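Local structure of SUBA (Escherichia coli, 2IY9) at residues A[63-66]-A[67-70]; A[190-193]-A[194-197]; A[231-235]-A[236-240]. The protein cleaves the host endoplasmic reticulum chaperone BiP as the subtilisin-family serine protease subunit of the AB5 subtilase cytotoxin, causing ER stress and cell death. All coordinates share one frame; numbering follows the deposited sequence.

Contact 1. Residues A[63-66]-A[67-70]; sequences DSEF and AKFS
E65 and K68 illustrate how two charged residues three positions apart can pair across a corner in a strand. The lysine chain bends round the end of the glutamate. K68 CB stays 4.2 Å from E65 OE2, and the next three carbons, K68 CG, CD and CE, each lie 3.6 Å from that same oxygen. A turn at the last torsion (chi4 -60°) then swings NZ inward to make a salt bridge with E65 OE2 at 2.6 Å, on the lone pair that faces the other carboxylate oxygen. The glutamate meets this approach with a straight chain: its CG lies opposite the backbone N (chi1 -178°), and the two side chains cross at a slant. At the corner itself, F66 CD2 touches A67 CB at 3.9 Å. P77 and F78 touch the lysine, whereas F57 lies against the glutamate. Backbone bonds from F66 to I112 and from A67 and F69 to S114 dock this corner on strand 111-116; 65-70 is an outermost strand, within this chain, of the parallel sheet at the heart of the subtilase fold.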
loop_
_atom_site.group_PDB
_atom_site.type_symbol
_atom_site.label_atom_id
_atom_site.label_comp_id
_atom_site.label_asym_id
_atom_site.label_seq_id
_atom_site.Cartn_x
_atom_site.Cartn_y
_atom_site.Cartn_z
ATOM N N ASP A 63 -2.998 9.711 -17.770
ATOM C CA ASP A 63 -3.500 10.950 -17.176
ATOM C C ASP A 63 -3.408 10.962 -15.637
ATOM O O ASP A 63 -4.118 11.729 -14.986
ATOM C CB ASP A 63 -4.960 11.157 -17.598
ATOM C CG ASP A 63 -5.135 11.184 -19.103
ATOM O OD1 ASP A 63 -4.278 11.780 -19.785
ATOM O OD2 ASP A 63 -6.116 10.591 -19.601
ATOM N N SER A 64 -2.541 10.125 -15.071
ATOM C CA SER A 64 -2.496 9.897 -13.627
ATOM C C SER A 64 -1.425 10.690 -12.876
ATOM O O SER A 64 -1.420 10.715 -11.643
ATOM C CB SER A 64 -2.305 8.402 -13.332
ATOM O OG SER A 64 -3.393 7.635 -13.815
ATOM N N GLU A 65 -0.512 11.328 -13.600
ATOM C CA GLU A 65 0.612 11.968 -12.927
ATOM C C GLU A 65 0.244 13.242 -12.174
ATOM O O GLU A 65 -0.303 14.182 -12.751
ATOM C CB GLU A 65 1.784 12.226 -13.884
ATOM C CG GLU A 65 3.003 12.857 -13.179
ATOM C CD GLU A 65 4.181 13.114 -14.108
ATOM O OE1 GLU A 65 4.229 12.519 -15.199
ATOM O OE2 GLU A 65 5.065 13.921 -13.744
ATOM N N PHE A 66 0.586 13.264 -10.890
ATOM C CA PHE A 66 0.561 14.491 -10.088
ATOM C C PHE A 66 1.977 15.076 -9.989
ATOM O O PHE A 66 2.191 16.268 -10.208
ATOM C CB PHE A 66 0.014 14.201 -8.689
ATOM C CG PHE A 66 0.072 15.382 -7.742
ATOM C CD1 PHE A 66 -0.869 16.409 -7.827
ATOM C CD2 PHE A 66 1.049 15.452 -6.751
ATOM C CE1 PHE A 66 -0.827 17.487 -6.951
ATOM C CE2 PHE A 66 1.084 16.539 -5.846
ATOM C CZ PHE A 66 0.159 17.551 -5.961
ATOM N N ALA A 67 2.926 14.234 -9.601
ATOM C CA ALA A 67 4.321 14.609 -9.532
ATOM C C ALA A 67 5.182 13.370 -9.647
ATOM O O ALA A 67 4.693 12.252 -9.525
ATOM C CB ALA A 67 4.624 15.337 -8.222
ATOM N N LYS A 68 6.472 13.581 -9.885
ATOM C CA LYS A 68 7.454 12.505 -9.843
ATOM C C LYS A 68 8.769 13.032 -9.285
ATOM O O LYS A 68 9.177 14.158 -9.594
ATOM C CB LYS A 68 7.639 11.843 -11.217
ATOM C CG LYS A 68 8.178 12.760 -12.325
ATOM C CD LYS A 68 8.099 12.074 -13.690
ATOM C CE LYS A 68 8.390 13.077 -14.812
ATOM N NZ LYS A 68 7.420 14.227 -14.833
ATOM N N PHE A 69 9.403 12.214 -8.450
ATOM C CA PHE A 69 10.633 12.573 -7.731
ATOM C C PHE A 69 11.665 11.468 -7.829
ATOM O O PHE A 69 11.309 10.286 -7.945
ATOM C CB PHE A 69 10.353 12.751 -6.238
ATOM C CG PHE A 69 9.433 13.888 -5.906
ATOM C CD1 PHE A 69 9.946 15.116 -5.486
ATOM C CD2 PHE A 69 8.043 13.715 -5.937
ATOM C CE1 PHE A 69 9.087 16.163 -5.150
ATOM C CE2 PHE A 69 7.187 14.757 -5.601
ATOM C CZ PHE A 69 7.706 15.975 -5.212
ATOM N N SER A 70 12.941 11.859 -7.735
ATOM C CA SER A 70 14.053 10.919 -7.641
ATOM C C SER A 70 14.709 10.957 -6.268
ATOM O O SER A 70 15.013 12.032 -5.735
ATOM C CB SER A 70 15.134 11.227 -8.670
ATOM O OG SER A 70 16.180 10.271 -8.555
#

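Contact 2. Residues A[190-193]-A[194-197]; sequences KLSA and QQRI
L191 overlaps two side chains from the far limb of a tight turn, meeting Q195 with CD2 and R196 with CB. The leucine and arginine run past each other in opposite directions, and L191 CB comes to 4.0 Å from R196 CG. One branch, L191 CD2, rests 3.4 Å from the amide oxygen OE1 of Q195, an apolar methyl set against a polar atom. That oxygen is placed by a nearly straight glutamine chain (chi2 166°) reaching back along the turn, where S192 N gives Q195 OE1 a weak hydrogen bond of 3.3 Å. The backbone adds a stronger link in the reverse sense: Q195 N donates to S192 O at 3.1 Å. This backbone bond closes a beta-turn of type I shape with A193 and Q194 at its corners, and the weak side-chain bond braces it. The turn lies on the surface, in the long loop between strand 176-180 and helix 207-211 of the subtilase domain. R196 N makes only a weak bond to S192 O, at 3.5 Å. The guanidinium group lies with one face towards L191 O, which sits 3.1 Å from R196 NH2 but at an angle too poor for a bond. The polar end of R196 is held instead from outside, by NE bonding to I188 O, and W246 provides a cation-pi partner. One water donates to both A193 O and R196 O, bridging the two limbs, while another accepts from Q194 N.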
loop_
_atom_site.group_PDB
_atom_site.type_symbol
_atom_site.label_atom_id
_atom_site.label_comp_id
_atom_site.label_asym_id
_atom_site.label_seq_id
_atom_site.Cartn_x
_atom_site.Cartn_y
_atom_site.Cartn_z
ATOM N N LYS A 190 9.496 -15.146 13.790
ATOM C CA LYS A 190 10.709 -15.967 13.902
ATOM C C LYS A 190 11.910 -15.448 13.108
ATOM O O LYS A 190 13.031 -15.929 13.284
ATOM C CB LYS A 190 10.423 -17.386 13.441
ATOM C CG LYS A 190 9.303 -18.091 14.202
ATOM C CD LYS A 190 9.105 -19.485 13.620
ATOM C CE LYS A 190 8.702 -19.426 12.147
ATOM N NZ LYS A 190 9.052 -20.628 11.319
ATOM N N LEU A 191 11.669 -14.495 12.210
ATOM C CA LEU A 191 12.739 -13.869 11.462
ATOM C C LEU A 191 13.618 -13.070 12.408
ATOM O O LEU A 191 13.147 -12.590 13.443
ATOM C CB LEU A 191 12.159 -12.926 10.406
ATOM C CG LEU A 191 11.522 -13.528 9.153
ATOM C CD1 LEU A 191 11.042 -12.396 8.260
ATOM C CD2 LEU A 191 12.510 -14.412 8.400
ATOM N N SER A 192 14.889 -12.923 12.052
ATOM C CA SER A 192 15.770 -12.017 12.780
ATOM C C SER A 192 15.531 -10.584 12.298
ATOM O O SER A 192 14.923 -10.369 11.248
ATOM C CB SER A 192 17.235 -12.417 12.590
ATOM O OG SER A 192 17.665 -12.159 11.268
ATOM N N ALA A 193 16.012 -9.607 13.060
ATOM C CA ALA A 193 15.811 -8.204 12.716
ATOM C C ALA A 193 16.346 -7.850 11.323
ATOM O O ALA A 193 15.770 -7.013 10.631
ATOM C CB ALA A 193 16.438 -7.303 13.775
ATOM N N GLN A 194 17.432 -8.502 10.913
ATOM C CA GLN A 194 18.053 -8.228 9.606
ATOM C C GLN A 194 17.226 -8.675 8.395
ATOM O O GLN A 194 17.435 -8.178 7.285
ATOM C CB GLN A 194 19.463 -8.833 9.529
ATOM C CG GLN A 194 20.473 -8.199 10.486
ATOM C CD GLN A 194 20.460 -6.678 10.445
ATOM O OE1 GLN A 194 19.843 -6.026 11.294
ATOM N NE2 GLN A 194 21.140 -6.106 9.452
ATOM N N GLN A 195 16.303 -9.610 8.610
ATOM C CA GLN A 195 15.496 -10.169 7.513
ATOM C C GLN A 195 14.107 -9.518 7.379
ATOM O O GLN A 195 13.432 -9.695 6.363
ATOM C CB GLN A 195 15.348 -11.687 7.676
ATOM C CG GLN A 195 16.676 -12.477 7.645
ATOM C CD GLN A 195 16.517 -13.914 8.133
ATOM O OE1 GLN A 195 15.849 -14.183 9.145
ATOM N NE2 GLN A 195 17.143 -14.853 7.415
ATOM N N ARG A 196 13.691 -8.778 8.402
ATOM C CA ARG A 196 12.368 -8.144 8.416
ATOM C C ARG A 196 12.348 -6.902 7.550
ATOM O O ARG A 196 13.319 -6.146 7.524
ATOM C CB ARG A 196 11.936 -7.795 9.842
ATOM C CG ARG A 196 11.497 -8.998 10.664
ATOM C CD ARG A 196 11.191 -8.588 12.074
ATOM N NE ARG A 196 10.869 -9.736 12.916
ATOM C CZ ARG A 196 11.247 -9.863 14.186
ATOM N NH1 ARG A 196 11.986 -8.921 14.770
ATOM N NH2 ARG A 196 10.898 -10.938 14.863
ATOM N N ILE A 197 11.241 -6.697 6.845
ATOM C CA ILE A 197 11.128 -5.575 5.910
ATOM C C ILE A 197 10.509 -4.352 6.580
ATOM O O ILE A 197 9.473 -4.453 7.248
ATOM C CB ILE A 197 10.341 -5.975 4.636
ATOM C CG1 ILE A 197 11.062 -7.127 3.933
ATOM C CG2 ILE A 197 10.203 -4.797 3.693
ATOM C CD1 ILE A 197 10.165 -8.029 3.152
HETATM O O HOH W 1 19.345 -9.709 12.948
HETATM O O HOH W 2 15.814 -5.243 8.459
#

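Contact 3. Residues A[231-235]-A[236-240]; sequences VLHGG and GITGS
The chain leaves H233, runs out through G234, G235 and G236 and returns to S240, with neither limb in regular secondary structure. A bond from S240 N to H233 O, 2.7 Å long and 163° at the hydrogen, closes the loop at its neck. A water between H233 O and S240 O spans the same neck. Just inside, the limbs come close: the CA atoms of G234 and G239 are 4.0 Å apart, and G239 CA makes a C-H...O contact with G235 O at 3.2 Å. The lack of a side chain on G239 suits this close approach, and G235 takes up a backbone conformation suited to glycine. The loop belongs to the connection between strands 215-221 and 249-252 of the subtilase sheet, and H233 is also tied by its backbone to A220 of the first of these. The T238 side chain lies about 9 Å from that of S272 and about 10 Å from that of H89, both assigned to the charge relay system. The H233 ring reaches across to T238, its CG anti to the backbone N (chi1 169°). There H233 NE2 and T238 OG1 share a nearly straight hydrogen bond of 2.8 Å, with OG1 near the ring plane. T238 O also lies at the ring edge, 3.1 Å from H233 CD2. The other ring nitrogen, ND1, bonds to Q254 NE2, so both ring nitrogens are held. At the neck, L232 CD2 packs 3.6 Å from S240 OG, whose hydrogen bond goes to A220 N.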
loop_
_atom_site.group_PDB
_atom_site.type_symbol
_atom_site.label_atom_id
_atom_site.label_comp_id
_atom_site.label_asym_id
_atom_site.label_seq_id
_atom_site.Cartn_x
_atom_site.Cartn_y
_atom_site.Cartn_z
ATOM N N VAL A 231 -7.564 -17.637 2.527
ATOM C CA VAL A 231 -6.328 -18.113 3.115
ATOM C C VAL A 231 -5.209 -17.226 2.566
ATOM O O VAL A 231 -5.361 -16.620 1.492
ATOM C CB VAL A 231 -6.054 -19.587 2.756
ATOM C CG1 VAL A 231 -7.072 -20.508 3.429
ATOM C CG2 VAL A 231 -6.069 -19.783 1.249
ATOM N N LEU A 232 -4.104 -17.137 3.300
ATOM C CA LEU A 232 -2.942 -16.386 2.816
ATOM C C LEU A 232 -2.327 -17.081 1.613
ATOM O O LEU A 232 -2.279 -18.314 1.568
ATOM C CB LEU A 232 -1.896 -16.172 3.919
ATOM C CG LEU A 232 -1.920 -14.776 4.572
ATOM C CD1 LEU A 232 -3.164 -14.537 5.426
ATOM C CD2 LEU A 232 -0.653 -14.506 5.392
ATOM N N HIS A 233 -1.899 -16.287 0.630
ATOM C CA HIS A 233 -1.133 -16.783 -0.504
ATOM C C HIS A 233 0.155 -17.413 0.005
ATOM O O HIS A 233 0.886 -16.810 0.787
ATOM C CB HIS A 233 -0.851 -15.657 -1.517
ATOM C CG HIS A 233 0.140 -16.026 -2.581
ATOM N ND1 HIS A 233 -0.133 -16.945 -3.573
ATOM C CD2 HIS A 233 1.403 -15.592 -2.809
ATOM C CE1 HIS A 233 0.925 -17.072 -4.356
ATOM N NE2 HIS A 233 1.875 -16.266 -3.912
ATOM N N GLY A 234 0.412 -18.644 -0.427
ATOM C CA GLY A 234 1.546 -19.415 0.074
ATOM C C GLY A 234 2.636 -19.536 -0.970
ATOM O O GLY A 234 2.456 -19.110 -2.110
ATOM N N GLY A 235 3.766 -20.119 -0.573
ATOM C CA GLY A 235 4.917 -20.288 -1.467
ATOM C C GLY A 235 6.205 -19.753 -0.879
ATOM O O GLY A 235 6.194 -18.801 -0.089
ATOM N N GLY A 236 7.323 -20.370 -1.260
ATOM C CA GLY A 236 8.636 -19.936 -0.796
ATOM C C GLY A 236 9.196 -18.760 -1.584
ATOM O O GLY A 236 10.204 -18.166 -1.189
ATOM N N ILE A 237 8.549 -18.415 -2.695
ATOM C CA ILE A 237 8.997 -17.283 -3.494
ATOM C C ILE A 237 8.125 -16.044 -3.257
ATOM O O ILE A 237 8.595 -15.047 -2.693
ATOM C CB ILE A 237 9.037 -17.609 -5.017
ATOM C CG1 ILE A 237 9.828 -18.900 -5.303
ATOM C CG2 ILE A 237 9.590 -16.417 -5.803
ATOM C CD1 ILE A 237 11.262 -18.913 -4.792
ATOM N N THR A 238 6.870 -16.122 -3.697
ATOM C CA THR A 238 5.940 -14.989 -3.651
ATOM C C THR A 238 4.927 -15.101 -2.507
ATOM O O THR A 238 4.127 -14.199 -2.310
ATOM C CB THR A 238 5.146 -14.846 -4.968
ATOM O OG1 THR A 238 4.325 -16.007 -5.165
ATOM C CG2 THR A 238 6.073 -14.677 -6.155
ATOM N N GLY A 239 4.975 -16.210 -1.766
ATOM C CA GLY A 239 4.073 -16.447 -0.651
ATOM C C GLY A 239 4.129 -15.336 0.382
ATOM O O GLY A 239 5.203 -14.760 0.631
ATOM N N SER A 240 2.978 -15.039 0.984
ATOM C CA SER A 240 2.893 -13.943 1.953
ATOM C C SER A 240 3.625 -14.283 3.237
ATOM O O SER A 240 3.419 -15.345 3.812
ATOM C CB SER A 240 1.435 -13.622 2.291
ATOM O OG SER A 240 1.353 -12.517 3.181
HETATM O O HOH W 3 2.069 -17.449 3.314
#

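How the contacts relate
Followed from the N terminus, the three contacts come in series, each a local closure; none encloses or crosses another. Contact 1 sets a corner in an outermost strand of the parallel sheet. Contact 2 closes a turn after strand 176-180, its centre about 33 Å from that of contact 1. Contact 3 closes the loop after strand 215-221, towards the other end of the sheet, and lies across the chain's centre from contact 1. Contacts 2 and 3 do not touch, with nearest atoms about 9 Å apart, yet R241, directly following contact 3, bonds to Q195 O and touches L191. Backbone bonds of G239 to D184 and G185 further join these two loops.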